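Local coordinates for protein DraIII (Deinococcus radiophilus, PDB 4L0K) that cleaves double-stranded DNA at specific sequences as a type II restriction endonuclease, probably through a His-Me finger nuclease fold, at residues L3-V8 against K21-L26; V118-T123 against N141-F146; V78-D83 against E107-Y112; E180-T185 against G195-F200. One frame throughout, in Å; residues are numbered along the deposited sequence.

Contact 1: L3-V8 against K21-L26; sequences LCHKTV and KCQLPL
The two segments close up tightly at Cys22, held through its sulfur, N-H and carbonyl. A disulfide is modelled between Cys4 and Cys22, SG to SG 2.1 Å, each sulfur anti to its own backbone N, and Cys32 SG is modelled within bonding distance of both. Three simultaneous disulfides are not possible, so the cluster probably reflects alternative pairings or an unmodelled metal. The N-H of Cys22 reaches Lys6 O at 2.8 Å, in the carbonyl plane, while Cys22 O accepts twice: from His5 N, 2.9 Å away and above the carbonyl plane, and weakly from His5 ND1. Cys4 N adds the shortest hydrogen bond, 2.6 Å to Leu24 O, almost straight at 172°. Obliquely across, Leu3 CD1 lies 3.2 Å from Gln23 OE1, which is bonded to Arg120. Beside a short antiparallel pair (Thr7 opposite Lys21), with His28 packed on Cys4 and Cys22, the three sulfurs are consistent with a knuckle-like metal site, though no metal is modelled. Toward solvent the packing loosens: the exposed His5 ring faces the extended Lys21 chain, whose CD stands 4.1 Å from the ring centroid on its way to a salt bridge with Asp113. Leu26 CD1 lies a loose 3.8 Å from Leu3 O.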
loop_
_atom_site.group_PDB
_atom_site.type_symbol
_atom_site.label_atom_id
_atom_site.label_comp_id
_atom_site.label_asym_id
_atom_site.label_seq_id
_atom_site.Cartn_x
_atom_site.Cartn_y
_atom_site.Cartn_z
ATOM N N LEU A 3 30.709 -17.143 -17.331
ATOM C CA LEU A 3 30.647 -17.550 -15.926
ATOM C C LEU A 3 30.913 -19.051 -15.721
ATOM O O LEU A 3 30.663 -19.844 -16.627
ATOM C CB LEU A 3 29.286 -17.181 -15.338
ATOM C CG LEU A 3 28.882 -15.705 -15.363
ATOM C CD1 LEU A 3 27.468 -15.552 -14.836
ATOM C CD2 LEU A 3 29.858 -14.846 -14.565
ATOM N N CYS A 4 31.429 -19.407 -14.535
ATOM C CA CYS A 4 31.663 -20.792 -14.095
ATOM C C CYS A 4 30.449 -21.642 -14.458
ATOM O O CYS A 4 30.526 -22.519 -15.321
ATOM C CB CYS A 4 31.926 -20.811 -12.565
ATOM S SG CYS A 4 32.503 -22.367 -11.679
ATOM N N HIS A 5 29.316 -21.339 -13.827
ATOM C CA HIS A 5 28.073 -22.098 -14.006
ATOM C C HIS A 5 28.140 -23.560 -13.548
ATOM O O HIS A 5 27.180 -24.312 -13.732
ATOM C CB HIS A 5 27.538 -22.000 -15.443
ATOM C CG HIS A 5 26.575 -20.872 -15.651
ATOM N ND1 HIS A 5 26.514 -19.780 -14.809
ATOM C CD2 HIS A 5 25.622 -20.675 -16.592
ATOM C CE1 HIS A 5 25.571 -18.956 -15.228
ATOM N NE2 HIS A 5 25.013 -19.477 -16.308
ATOM N N LYS A 6 29.257 -23.960 -12.946
ATOM C CA LYS A 6 29.332 -25.285 -12.317
ATOM C C LYS A 6 28.364 -25.360 -11.132
ATOM O O LYS A 6 28.160 -24.369 -10.433
ATOM C CB LYS A 6 30.768 -25.618 -11.877
ATOM C CG LYS A 6 31.732 -25.908 -13.040
ATOM C CD LYS A 6 32.903 -26.799 -12.621
ATOM C CE LYS A 6 33.960 -26.036 -11.833
ATOM N NZ LYS A 6 35.183 -26.874 -11.628
ATOM N N THR A 7 27.767 -26.529 -10.913
ATOM C CA THR A 7 26.813 -26.716 -9.817
ATOM C C THR A 7 27.429 -26.448 -8.440
ATOM O O THR A 7 28.473 -26.993 -8.101
ATOM C CB THR A 7 26.201 -28.118 -9.852
ATOM O OG1 THR A 7 25.576 -28.324 -11.124
ATOM C CG2 THR A 7 25.159 -28.292 -8.752
ATOM N N VAL A 8 26.788 -25.582 -7.663
ATOM C CA VAL A 8 27.296 -25.223 -6.344
ATOM C C VAL A 8 26.696 -26.137 -5.283
ATOM O O VAL A 8 25.467 -26.257 -5.181
ATOM C CB VAL A 8 26.999 -23.737 -5.986
ATOM C CG1 VAL A 8 27.349 -23.448 -4.528
ATOM C CG2 VAL A 8 27.753 -22.780 -6.916
ATOM N N LYS A 21 24.097 -22.293 -9.276
ATOM C CA LYS A 21 25.209 -22.201 -10.217
ATOM C C LYS A 21 26.351 -21.296 -9.764
ATOM O O LYS A 21 26.132 -20.298 -9.085
ATOM C CB LYS A 21 24.713 -21.780 -11.603
ATOM C CG LYS A 21 23.496 -22.558 -12.106
ATOM C CD LYS A 21 23.125 -22.089 -13.514
ATOM C CE LYS A 21 21.653 -22.340 -13.851
ATOM N NZ LYS A 21 21.268 -21.692 -15.154
ATOM N N CYS A 22 27.568 -21.673 -10.149
ATOM C CA CYS A 22 28.785 -20.885 -9.925
ATOM C C CYS A 22 28.633 -19.534 -10.640
ATOM O O CYS A 22 28.263 -19.491 -11.813
ATOM C CB CYS A 22 29.975 -21.676 -10.499
ATOM S SG CYS A 22 31.709 -21.223 -10.145
ATOM N N GLN A 23 28.903 -18.433 -9.948
ATOM C CA GLN A 23 28.834 -17.141 -10.619
ATOM C C GLN A 23 30.211 -16.471 -10.720
ATOM O O GLN A 23 30.317 -15.301 -11.102
ATOM C CB GLN A 23 27.786 -16.230 -9.954
ATOM C CG GLN A 23 26.378 -16.851 -9.876
ATOM C CD GLN A 23 25.671 -16.893 -11.221
ATOM O OE1 GLN A 23 25.925 -16.062 -12.089
ATOM N NE2 GLN A 23 24.781 -17.860 -11.400
ATOM N N LEU A 24 31.257 -17.222 -10.371
ATOM C CA LEU A 24 32.644 -16.797 -10.597
ATOM C C LEU A 24 32.938 -16.853 -12.088
ATOM O O LEU A 24 32.254 -17.582 -12.820
ATOM C CB LEU A 24 33.622 -17.717 -9.857
ATOM C CG LEU A 24 34.106 -17.302 -8.468
ATOM C CD1 LEU A 24 34.419 -15.789 -8.377
ATOM C CD2 LEU A 24 33.105 -17.715 -7.417
ATOM N N PRO A 25 33.934 -16.078 -12.554
ATOM C CA PRO A 25 34.366 -16.161 -13.960
ATOM C C PRO A 25 34.796 -17.586 -14.338
ATOM O O PRO A 25 35.337 -18.286 -13.483
ATOM C CB PRO A 25 35.573 -15.216 -14.012
ATOM C CG PRO A 25 35.320 -14.233 -12.919
ATOM C CD PRO A 25 34.674 -15.038 -11.818
ATOM N N LEU A 26 34.554 -17.987 -15.585
ATOM C CA LEU A 26 34.866 -19.335 -16.076
ATOM C C LEU A 26 36.269 -19.830 -15.694
ATOM O O LEU A 26 36.439 -20.999 -15.338
ATOM C CB LEU A 26 34.663 -19.394 -17.600
ATOM C CG LEU A 26 34.701 -20.741 -18.338
ATOM C CD1 LEU A 26 33.708 -21.753 -17.753
ATOM C CD2 LEU A 26 34.430 -20.515 -19.820
#

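Contact 2: V118-T123 against N141-F146; sequences VARKLT and NYLEEF
Two acceptors grip NH1 of Arg120: the hydroxyl of Tyr142, with NH1 2.9 Å from OH, and OE1 of Gln23. The Tyr142 bond is somewhat bent, 149° at the hydrogen, and lies near the guanidinium plane; the same hydroxyl is also bonded to Gln23 O. Asp117 of the same helix holds NH2 in a salt bridge, so its own helix, helix 137-147 and the N-terminal loop together fix the group's rotation. A bend at chi3 (-60°) lays the guanidinium flat on Phe146, the planes only 8° apart and the stack off-centre. Farther back along the chain, Arg120 CD sits over the middle of that ring, 3.7 Å from its centroid. These helices, 112-126 and 137-147, cross steeply, their local axes 10.0 Å apart, and Leu143 fills the crossing: CD2 touches Arg120 O at 3.6 Å, while CD1 meets Thr123 CG2 at 3.7 Å. A leucine at Arg120, lacking the guanidinium, would lose the stack and the bonds to Tyr142, Gln23 and Asp117, and would probably loosen helix 112-126 from the N-terminal loop and from Phe146. With Asp117 on one nitrogen and neutral oxygens on another, the buried arginine is likely to stay protonated.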
loop_
_atom_site.group_PDB
_atom_site.type_symbol
_atom_site.label_atom_id
_atom_site.label_comp_id
_atom_site.label_asym_id
_atom_site.label_seq_id
_atom_site.Cartn_x
_atom_site.Cartn_y
_atom_site.Cartn_z
ATOM N N VAL A 118 19.405 -9.903 -10.960
ATOM C CA VAL A 118 18.856 -8.930 -10.017
ATOM C C VAL A 118 19.754 -8.765 -8.784
ATOM O O VAL A 118 20.079 -7.628 -8.403
ATOM C CB VAL A 118 17.410 -9.319 -9.589
ATOM C CG1 VAL A 118 16.994 -8.602 -8.295
ATOM C CG2 VAL A 118 16.407 -9.056 -10.741
ATOM N N ALA A 119 20.155 -9.886 -8.168
ATOM C CA ALA A 119 21.135 -9.828 -7.075
ATOM C C ALA A 119 22.403 -9.031 -7.463
ATOM O O ALA A 119 22.913 -8.201 -6.678
ATOM C CB ALA A 119 21.504 -11.232 -6.603
ATOM N N ARG A 120 22.900 -9.271 -8.675
ATOM C CA ARG A 120 24.122 -8.582 -9.105
ATOM C C ARG A 120 23.893 -7.067 -9.246
ATOM O O ARG A 120 24.717 -6.247 -8.823
ATOM C CB ARG A 120 24.647 -9.168 -10.417
ATOM C CG ARG A 120 25.833 -10.118 -10.276
ATOM C CD ARG A 120 26.342 -10.551 -11.656
ATOM N NE ARG A 120 25.298 -11.237 -12.413
ATOM C CZ ARG A 120 25.262 -12.550 -12.616
ATOM N NH1 ARG A 120 26.226 -13.330 -12.130
ATOM N NH2 ARG A 120 24.268 -13.085 -13.308
ATOM N N LYS A 121 22.749 -6.713 -9.822
ATOM C CA LYS A 121 22.410 -5.320 -10.075
ATOM C C LYS A 121 22.318 -4.560 -8.774
ATOM O O LYS A 121 22.876 -3.484 -8.630
ATOM C CB LYS A 121 21.073 -5.229 -10.803
ATOM C CG LYS A 121 20.588 -3.804 -10.990
ATOM C CD LYS A 121 21.530 -2.987 -11.877
ATOM C CE LYS A 121 21.006 -1.572 -12.050
ATOM N NZ LYS A 121 19.634 -1.554 -12.645
ATOM N N LEU A 122 21.602 -5.152 -7.830
ATOM C CA LEU A 122 21.360 -4.555 -6.534
ATOM C C LEU A 122 22.652 -4.388 -5.734
ATOM O O LEU A 122 22.806 -3.401 -5.004
ATOM C CB LEU A 122 20.358 -5.425 -5.771
ATOM C CG LEU A 122 18.908 -4.960 -5.688
ATOM C CD1 LEU A 122 18.557 -3.901 -6.726
ATOM C CD2 LEU A 122 17.966 -6.136 -5.777
ATOM N N THR A 123 23.578 -5.344 -5.860
ATOM C CA THR A 123 24.898 -5.175 -5.236
ATOM C C THR A 123 25.666 -3.998 -5.858
ATOM O O THR A 123 26.354 -3.204 -5.166
ATOM C CB THR A 123 25.762 -6.452 -5.369
ATOM O OG1 THR A 123 24.996 -7.591 -4.960
ATOM C CG2 THR A 123 27.012 -6.338 -4.508
ATOM N N ASN A 141 35.459 -4.944 -10.126
ATOM C CA ASN A 141 35.688 -5.228 -11.540
ATOM C C ASN A 141 34.646 -6.157 -12.122
ATOM O O ASN A 141 34.182 -5.971 -13.256
ATOM C CB ASN A 141 37.101 -5.764 -11.767
ATOM C CG ASN A 141 38.154 -4.722 -11.457
ATOM O OD1 ASN A 141 37.983 -3.538 -11.776
ATOM N ND2 ASN A 141 39.225 -5.140 -10.795
ATOM N N TYR A 142 34.275 -7.151 -11.326
ATOM C CA TYR A 142 33.251 -8.111 -11.702
ATOM C C TYR A 142 31.904 -7.413 -11.982
ATOM O O TYR A 142 31.300 -7.602 -13.048
ATOM C CB TYR A 142 33.109 -9.126 -10.575
ATOM C CG TYR A 142 31.992 -10.126 -10.738
ATOM C CD1 TYR A 142 32.239 -11.383 -11.279
ATOM C CD2 TYR A 142 30.697 -9.834 -10.306
ATOM C CE1 TYR A 142 31.232 -12.308 -11.406
ATOM C CE2 TYR A 142 29.679 -10.755 -10.434
ATOM C CZ TYR A 142 29.957 -11.993 -10.981
ATOM O OH TYR A 142 28.952 -12.916 -11.108
ATOM N N LEU A 143 31.437 -6.609 -11.026
ATOM C CA LEU A 143 30.162 -5.899 -11.191
ATOM C C LEU A 143 30.222 -4.830 -12.287
ATOM O O LEU A 143 29.284 -4.699 -13.080
ATOM C CB LEU A 143 29.689 -5.301 -9.855
ATOM C CG LEU A 143 29.340 -6.390 -8.835
ATOM C CD1 LEU A 143 29.114 -5.813 -7.456
ATOM C CD2 LEU A 143 28.123 -7.205 -9.294
ATOM N N GLU A 144 31.326 -4.084 -12.335
ATOM C CA GLU A 144 31.526 -3.065 -13.369
ATOM C C GLU A 144 31.527 -3.662 -14.766
ATOM O O GLU A 144 31.083 -3.029 -15.724
ATOM C CB GLU A 144 32.804 -2.270 -13.129
ATOM C CG GLU A 144 32.608 -1.112 -12.159
ATOM C CD GLU A 144 33.858 -0.284 -11.986
ATOM O OE1 GLU A 144 33.770 0.830 -11.414
ATOM O OE2 GLU A 144 34.928 -0.760 -12.428
ATOM N N GLU A 145 32.006 -4.895 -14.874
ATOM C CA GLU A 145 31.981 -5.604 -16.146
ATOM C C GLU A 145 30.544 -5.804 -16.621
ATOM O O GLU A 145 30.265 -5.766 -17.822
ATOM C CB GLU A 145 32.683 -6.948 -16.013
ATOM C CG GLU A 145 32.413 -7.890 -17.159
ATOM C CD GLU A 145 33.679 -8.350 -17.843
ATOM O OE1 GLU A 145 34.750 -7.768 -17.563
ATOM O OE2 GLU A 145 33.601 -9.294 -18.659
ATOM N N PHE A 146 29.629 -6.011 -15.675
ATOM C CA PHE A 146 28.231 -6.231 -16.013
ATOM C C PHE A 146 27.474 -4.937 -16.277
ATOM O O PHE A 146 26.682 -4.859 -17.221
ATOM C CB PHE A 146 27.519 -6.984 -14.893
ATOM C CG PHE A 146 27.768 -8.463 -14.890
ATOM C CD1 PHE A 146 28.781 -9.003 -14.120
ATOM C CD2 PHE A 146 26.975 -9.314 -15.641
ATOM C CE1 PHE A 146 29.000 -10.359 -14.100
ATOM C CE2 PHE A 146 27.197 -10.676 -15.627
ATOM C CZ PHE A 146 28.211 -11.197 -14.855
#

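Contact 3: V78-D83 against E107-Y112; sequences VAILDD and EKAADY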
loop_
_atom_site.group_PDB
_atom_site.type_symbol
_atom_site.label_atom_id
_atom_site.label_comp_id
_atom_site.label_asym_id
_atom_site.label_seq_id
_atom_site.Cartn_x
_atom_site.Cartn_y
_atom_site.Cartn_z
ATOM N N VAL A 78 11.159 -21.211 -7.947
ATOM C CA VAL A 78 10.318 -22.344 -7.592
ATOM C C VAL A 78 8.861 -21.957 -7.878
ATOM O O VAL A 78 8.050 -22.786 -8.306
ATOM C CB VAL A 78 10.488 -22.736 -6.093
ATOM C CG1 VAL A 78 9.266 -23.509 -5.583
ATOM C CG2 VAL A 78 11.774 -23.536 -5.877
ATOM N N ALA A 79 8.548 -20.679 -7.668
ATOM C CA ALA A 79 7.202 -20.146 -7.909
ATOM C C ALA A 79 6.850 -20.099 -9.400
ATOM O O ALA A 79 5.706 -19.841 -9.759
ATOM C CB ALA A 79 7.064 -18.765 -7.298
ATOM N N ILE A 80 7.842 -20.359 -10.250
ATOM C CA ILE A 80 7.648 -20.437 -11.697
ATOM C C ILE A 80 7.346 -21.865 -12.179
ATOM O O ILE A 80 6.833 -22.056 -13.279
ATOM C CB ILE A 80 8.896 -19.899 -12.438
ATOM C CG1 ILE A 80 8.540 -19.391 -13.839
ATOM C CG2 ILE A 80 10.010 -20.946 -12.459
ATOM C CD1 ILE A 80 9.713 -18.775 -14.577
ATOM N N LEU A 81 7.656 -22.861 -11.353
ATOM C CA LEU A 81 7.442 -24.266 -11.726
ATOM C C LEU A 81 5.959 -24.642 -11.739
ATOM O O LEU A 81 5.167 -24.123 -10.942
ATOM C CB LEU A 81 8.230 -25.178 -10.791
ATOM C CG LEU A 81 9.733 -24.884 -10.800
ATOM C CD1 LEU A 81 10.468 -25.635 -9.693
ATOM C CD2 LEU A 81 10.351 -25.207 -12.153
ATOM N N ASP A 82 5.580 -25.523 -12.665
ATOM C CA ASP A 82 4.175 -25.937 -12.803
ATOM C C ASP A 82 3.718 -26.783 -11.612
ATOM O O ASP A 82 4.554 -27.377 -10.926
ATOM C CB ASP A 82 3.934 -26.696 -14.119
ATOM C CG ASP A 82 4.463 -28.118 -14.085
ATOM O OD1 ASP A 82 3.904 -28.952 -13.333
ATOM O OD2 ASP A 82 5.428 -28.412 -14.828
ATOM N N ASP A 83 2.401 -26.829 -11.387
ATOM C CA ASP A 83 1.796 -27.600 -10.294
ATOM C C ASP A 83 2.292 -29.061 -10.137
ATOM O O ASP A 83 2.467 -29.528 -9.011
ATOM C CB ASP A 83 0.267 -27.588 -10.406
ATOM C CG ASP A 83 -0.327 -26.197 -10.240
ATOM O OD1 ASP A 83 -1.533 -26.020 -10.527
ATOM O OD2 ASP A 83 0.406 -25.275 -9.827
ATOM N N GLU A 107 2.526 -14.513 -9.640
ATOM C CA GLU A 107 2.814 -13.109 -9.893
ATOM C C GLU A 107 4.266 -12.840 -9.593
ATOM O O GLU A 107 4.890 -12.014 -10.251
ATOM C CB GLU A 107 1.949 -12.224 -9.003
ATOM C CG GLU A 107 1.286 -11.083 -9.709
ATOM C CD GLU A 107 0.439 -10.273 -8.762
ATOM O OE1 GLU A 107 0.941 -9.247 -8.255
ATOM O OE2 GLU A 107 -0.721 -10.669 -8.515
ATOM N N LYS A 108 4.801 -13.546 -8.599
ATOM C CA LYS A 108 6.213 -13.359 -8.239
ATOM C C LYS A 108 7.254 -14.249 -8.960
ATOM O O LYS A 108 8.445 -14.218 -8.613
ATOM C CB LYS A 108 6.396 -13.475 -6.717
ATOM C CG LYS A 108 5.794 -12.315 -5.915
ATOM C CD LYS A 108 6.387 -10.975 -6.344
ATOM C CE LYS A 108 6.216 -9.909 -5.267
ATOM N NZ LYS A 108 7.288 -9.979 -4.228
ATOM N N ALA A 109 6.832 -15.017 -9.963
ATOM C CA ALA A 109 7.744 -15.986 -10.609
ATOM C C ALA A 109 8.840 -15.344 -11.458
ATOM O O ALA A 109 8.618 -14.335 -12.109
ATOM C CB ALA A 109 6.961 -16.998 -11.448
ATOM N N ALA A 110 10.017 -15.955 -11.448
ATOM C CA ALA A 110 11.142 -15.520 -12.274
ATOM C C ALA A 110 12.100 -16.693 -12.390
ATOM O O ALA A 110 12.224 -17.474 -11.452
ATOM C CB ALA A 110 11.849 -14.337 -11.635
ATOM N N ASP A 111 12.777 -16.821 -13.529
ATOM C CA ASP A 111 13.754 -17.899 -13.706
ATOM C C ASP A 111 14.984 -17.667 -12.820
ATOM O O ASP A 111 15.167 -16.576 -12.279
ATOM C CB ASP A 111 14.144 -18.076 -15.185
ATOM C CG ASP A 111 14.847 -16.861 -15.749
ATOM O OD1 ASP A 111 14.148 -15.932 -16.221
ATOM O OD2 ASP A 111 16.098 -16.825 -15.717
ATOM N N TYR A 112 15.814 -18.697 -12.679
ATOM C CA TYR A 112 16.953 -18.684 -11.767
ATOM C C TYR A 112 17.991 -17.625 -12.153
ATOM O O TYR A 112 18.461 -16.834 -11.304
ATOM C CB TYR A 112 17.607 -20.080 -11.684
ATOM C CG TYR A 112 18.853 -20.089 -10.829
ATOM C CD1 TYR A 112 18.784 -20.339 -9.460
ATOM C CD2 TYR A 112 20.096 -19.818 -11.384
ATOM C CE1 TYR A 112 19.932 -20.313 -8.669
ATOM C CE2 TYR A 112 21.240 -19.794 -10.607
ATOM C CZ TYR A 112 21.154 -20.042 -9.257
ATOM O OH TYR A 112 22.307 -20.011 -8.508
#
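A type I beta turn from Val78 to Leu81 packs here against the linker between helices 99-107 and 112-126, a loop-to-loop contact made by apolar groups without a hydrogen bond across it. Ile80, on the turn, supplies the largest share of the touching surface. Its CB lies 3.6 Å from the CB of Ala109, the root of one side chain against the methyl of the other. Beyond it CG1, anti to the backbone N (chi1 -155°), continues past the same methyl at 3.7 Å. The chain then runs out extended, chi2 176°, and carries CD1 along the linker backbone, where it rests 3.8 Å from both the carbonyl carbon of Ala110 and the N of Asp111. Ala109 repays the contact with a single methyl, resting against the peptide of the turn, on the CA of Ile80 and the carbonyl oxygen of Ala79, with CB 3.5 Å from that oxygen. The oxygen's polar needs are met by NH1 of Arg106, on the helix leading into the linker, which also reaches Leu81 O, so that the turn is tied to helix 99-107 beside the apolar patch. Both segments lead into helices: Asp82 is the N-cap of helix 83-89, its OD1 bonded to Ile85 N, and Asp111 caps helix 112-126 while its OD1 is also bonded to Ser114 OG. Much of Ile80 remains exposed, whereas Ala79 and Ala110 are buried. The turn itself is closed by Leu81 N, which donates to Val78 O at 3.1 Å.

Contact 4: E180-T185 against G195-F200; sequences ETAHKT and GFAHRF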
loop_
_atom_site.group_PDB
_atom_site.type_symbol
_atom_site.label_atom_id
_atom_site.label_comp_id
_atom_site.label_asym_id
_atom_site.label_seq_id
_atom_site.Cartn_x
_atom_site.Cartn_y
_atom_site.Cartn_z
ATOM N N GLU A 180 13.299 -0.183 0.028
ATOM C CA GLU A 180 12.819 -1.435 -0.538
ATOM C C GLU A 180 13.368 -1.578 -1.935
ATOM O O GLU A 180 13.910 -0.614 -2.504
ATOM C CB GLU A 180 11.280 -1.468 -0.594
ATOM C CG GLU A 180 10.650 -1.348 0.773
ATOM C CD GLU A 180 9.137 -1.402 0.754
ATOM O OE1 GLU A 180 8.511 -0.994 -0.248
ATOM O OE2 GLU A 180 8.570 -1.860 1.761
ATOM N N THR A 181 13.238 -2.785 -2.476
ATOM C CA THR A 181 13.607 -3.046 -3.850
ATOM C C THR A 181 12.494 -2.588 -4.771
ATOM O O THR A 181 11.330 -2.877 -4.540
ATOM C CB THR A 181 13.906 -4.544 -4.074
ATOM O OG1 THR A 181 15.198 -4.852 -3.536
ATOM C CG2 THR A 181 13.906 -4.867 -5.547
ATOM N N ALA A 182 12.851 -1.868 -5.823
ATOM C CA ALA A 182 11.854 -1.358 -6.749
ATOM C C ALA A 182 11.925 -2.054 -8.098
ATOM O O ALA A 182 13.003 -2.486 -8.546
ATOM C CB ALA A 182 12.018 0.145 -6.922
ATOM N N HIS A 183 10.756 -2.140 -8.724
ATOM C CA HIS A 183 10.587 -2.576 -10.099
ATOM C C HIS A 183 10.040 -1.432 -10.927
ATOM O O HIS A 183 8.902 -1.004 -10.733
ATOM C CB HIS A 183 9.642 -3.775 -10.151
ATOM C CG HIS A 183 10.188 -4.974 -9.450
ATOM N ND1 HIS A 183 10.153 -5.112 -8.078
ATOM C CD2 HIS A 183 10.847 -6.057 -9.922
ATOM C CE1 HIS A 183 10.738 -6.243 -7.737
ATOM N NE2 HIS A 183 11.167 -6.839 -8.837
ATOM N N LYS A 184 10.857 -0.940 -11.853
ATOM C CA LYS A 184 10.508 0.238 -12.645
ATOM C C LYS A 184 9.250 -0.000 -13.466
ATOM O O LYS A 184 8.448 0.906 -13.664
ATOM C CB LYS A 184 11.659 0.634 -13.573
ATOM C CG LYS A 184 12.909 1.094 -12.871
ATOM C CD LYS A 184 14.067 1.215 -13.877
ATOM C CE LYS A 184 15.411 1.029 -13.180
ATOM N NZ LYS A 184 16.539 1.106 -14.158
ATOM N N THR A 185 9.108 -1.219 -13.970
ATOM C CA THR A 185 7.902 -1.627 -14.663
ATOM C C THR A 185 7.393 -2.847 -13.919
ATOM O O THR A 185 8.176 -3.734 -13.600
ATOM C CB THR A 185 8.185 -1.967 -16.140
ATOM O OG1 THR A 185 8.297 -0.755 -16.891
ATOM C CG2 THR A 185 7.062 -2.817 -16.735
ATOM N N GLY A 195 15.864 -1.602 -8.862
ATOM C CA GLY A 195 16.710 -0.664 -8.148
ATOM C C GLY A 195 16.275 -0.514 -6.709
ATOM O O GLY A 195 15.633 -1.396 -6.176
ATOM N N PHE A 196 16.602 0.608 -6.084
ATOM C CA PHE A 196 16.123 0.871 -4.734
ATOM C C PHE A 196 15.145 2.048 -4.710
ATOM O O PHE A 196 15.222 2.969 -5.556
ATOM C CB PHE A 196 17.298 1.128 -3.784
ATOM C CG PHE A 196 18.243 -0.049 -3.642
ATOM C CD1 PHE A 196 17.772 -1.298 -3.299
ATOM C CD2 PHE A 196 19.599 0.115 -3.847
ATOM C CE1 PHE A 196 18.631 -2.372 -3.170
ATOM C CE2 PHE A 196 20.485 -0.957 -3.720
ATOM C CZ PHE A 196 19.988 -2.209 -3.386
ATOM N N ALA A 197 14.219 2.006 -3.751
ATOM C CA ALA A 197 13.237 3.083 -3.568
ATOM C C ALA A 197 12.886 3.257 -2.097
ATOM O O ALA A 197 12.852 2.278 -1.349
ATOM C CB ALA A 197 11.980 2.791 -4.353
ATOM N N HIS A 198 12.634 4.499 -1.679
ATOM C CA HIS A 198 11.972 4.738 -0.401
ATOM C C HIS A 198 10.700 3.919 -0.319
ATOM O O HIS A 198 9.992 3.758 -1.321
ATOM C CB HIS A 198 11.554 6.202 -0.252
ATOM C CG HIS A 198 12.695 7.152 -0.226
ATOM N ND1 HIS A 198 13.035 7.926 -1.310
ATOM C CD2 HIS A 198 13.597 7.434 0.746
ATOM C CE1 HIS A 198 14.094 8.658 -1.002
ATOM N NE2 HIS A 198 14.455 8.375 0.237
ATOM N N ARG A 199 10.410 3.428 0.880
ATOM C CA ARG A 199 9.159 2.734 1.158
ATOM C C ARG A 199 7.977 3.546 0.636
ATOM O O ARG A 199 7.175 3.044 -0.155
ATOM C CB ARG A 199 9.024 2.515 2.658
ATOM C CG ARG A 199 7.624 2.192 3.117
ATOM C CD ARG A 199 7.393 0.710 3.195
ATOM N NE ARG A 199 5.976 0.422 3.402
ATOM C CZ ARG A 199 5.382 -0.726 3.084
ATOM N NH1 ARG A 199 4.085 -0.876 3.313
ATOM N NH2 ARG A 199 6.080 -1.719 2.533
ATOM N N PHE A 200 7.902 4.812 1.034
ATOM C CA PHE A 200 6.799 5.658 0.590
ATOM C C PHE A 200 6.644 5.654 -0.933
ATOM O O PHE A 200 5.539 5.451 -1.456
ATOM C CB PHE A 200 6.929 7.112 1.087
ATOM C CG PHE A 200 5.793 7.985 0.622
ATOM C CD1 PHE A 200 4.614 8.074 1.369
ATOM C CD2 PHE A 200 5.869 8.655 -0.592
ATOM C CE1 PHE A 200 3.536 8.844 0.921
ATOM C CE2 PHE A 200 4.797 9.431 -1.049
ATOM C CZ PHE A 200 3.626 9.518 -0.292
#
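Backbone hydrogen bonds set the frame, pairing Glu180 with Ala197 and Ala182 with Gly195 across an antiparallel hairpin. Glu180 N donates to Ala197 O at 2.9 Å, nearly along the C=O axis, and Ala197 N returns the bond in the plane of the Glu180 carbonyl. At the other end Ala182 N meets Gly195 O at 2.8 Å, and Gly195 N reaches Ala182 O at 3.0 Å, both donors standing above the carbonyl planes. Thr181 and Phe196, the non-hydrogen-bonded pair between, add CA-H...O contacts. The local axes make an angle of 115°, so the strands are strongly twisted. Apolar packing is slight: the methyls of Ala182 and Ala197 touch, CB to CB, at 3.7 Å. The charged contact comes last. From its extended chain Glu180 offers the syn lone pair of OE2 to Arg199 NH2, 2.6 Å away, in the guanidinium plane but with the carboxylate turned 89° to it. Only one oxygen is engaged in this salt bridge; OE1 goes to Asn202. An alanine at Glu180, without the carboxylate, would lose both partners and would probably weaken the tie between the hairpin and helix 199-205. The hairpin and following helix 199-205 form a beta-beta-alpha arrangement, consistent with the His-Me finger clan: Asn202 touches Ala182 and Ala197, Leu122 of helix 112-126 packs on Thr181 and Phe196, and Phe200 meets Trp216 of the second subunit.

How the contacts relate
Contact 2 is the buried one; contacts 1, 3 and 4 are only partly buried. Helix 112-126 runs through the set: it begins in contact 3, crosses helix 137-147 in contact 2 and lays Leu122 against the hairpin of contact 4. Contact 1 meets contact 2 where the Gln23 side chain and carbonyl join Arg120 and Tyr142, and meets contact 3 through Lys21 N and Tyr112 OH. Contacts 1 and 4 stand on opposite sides of the chain's centre, nearest atoms about 17 Å apart. Chemistry follows place: a cysteine cluster near the N terminus, a stacked arginine inside, apolar packing between loops, and strand pairing in the nuclease hairpin.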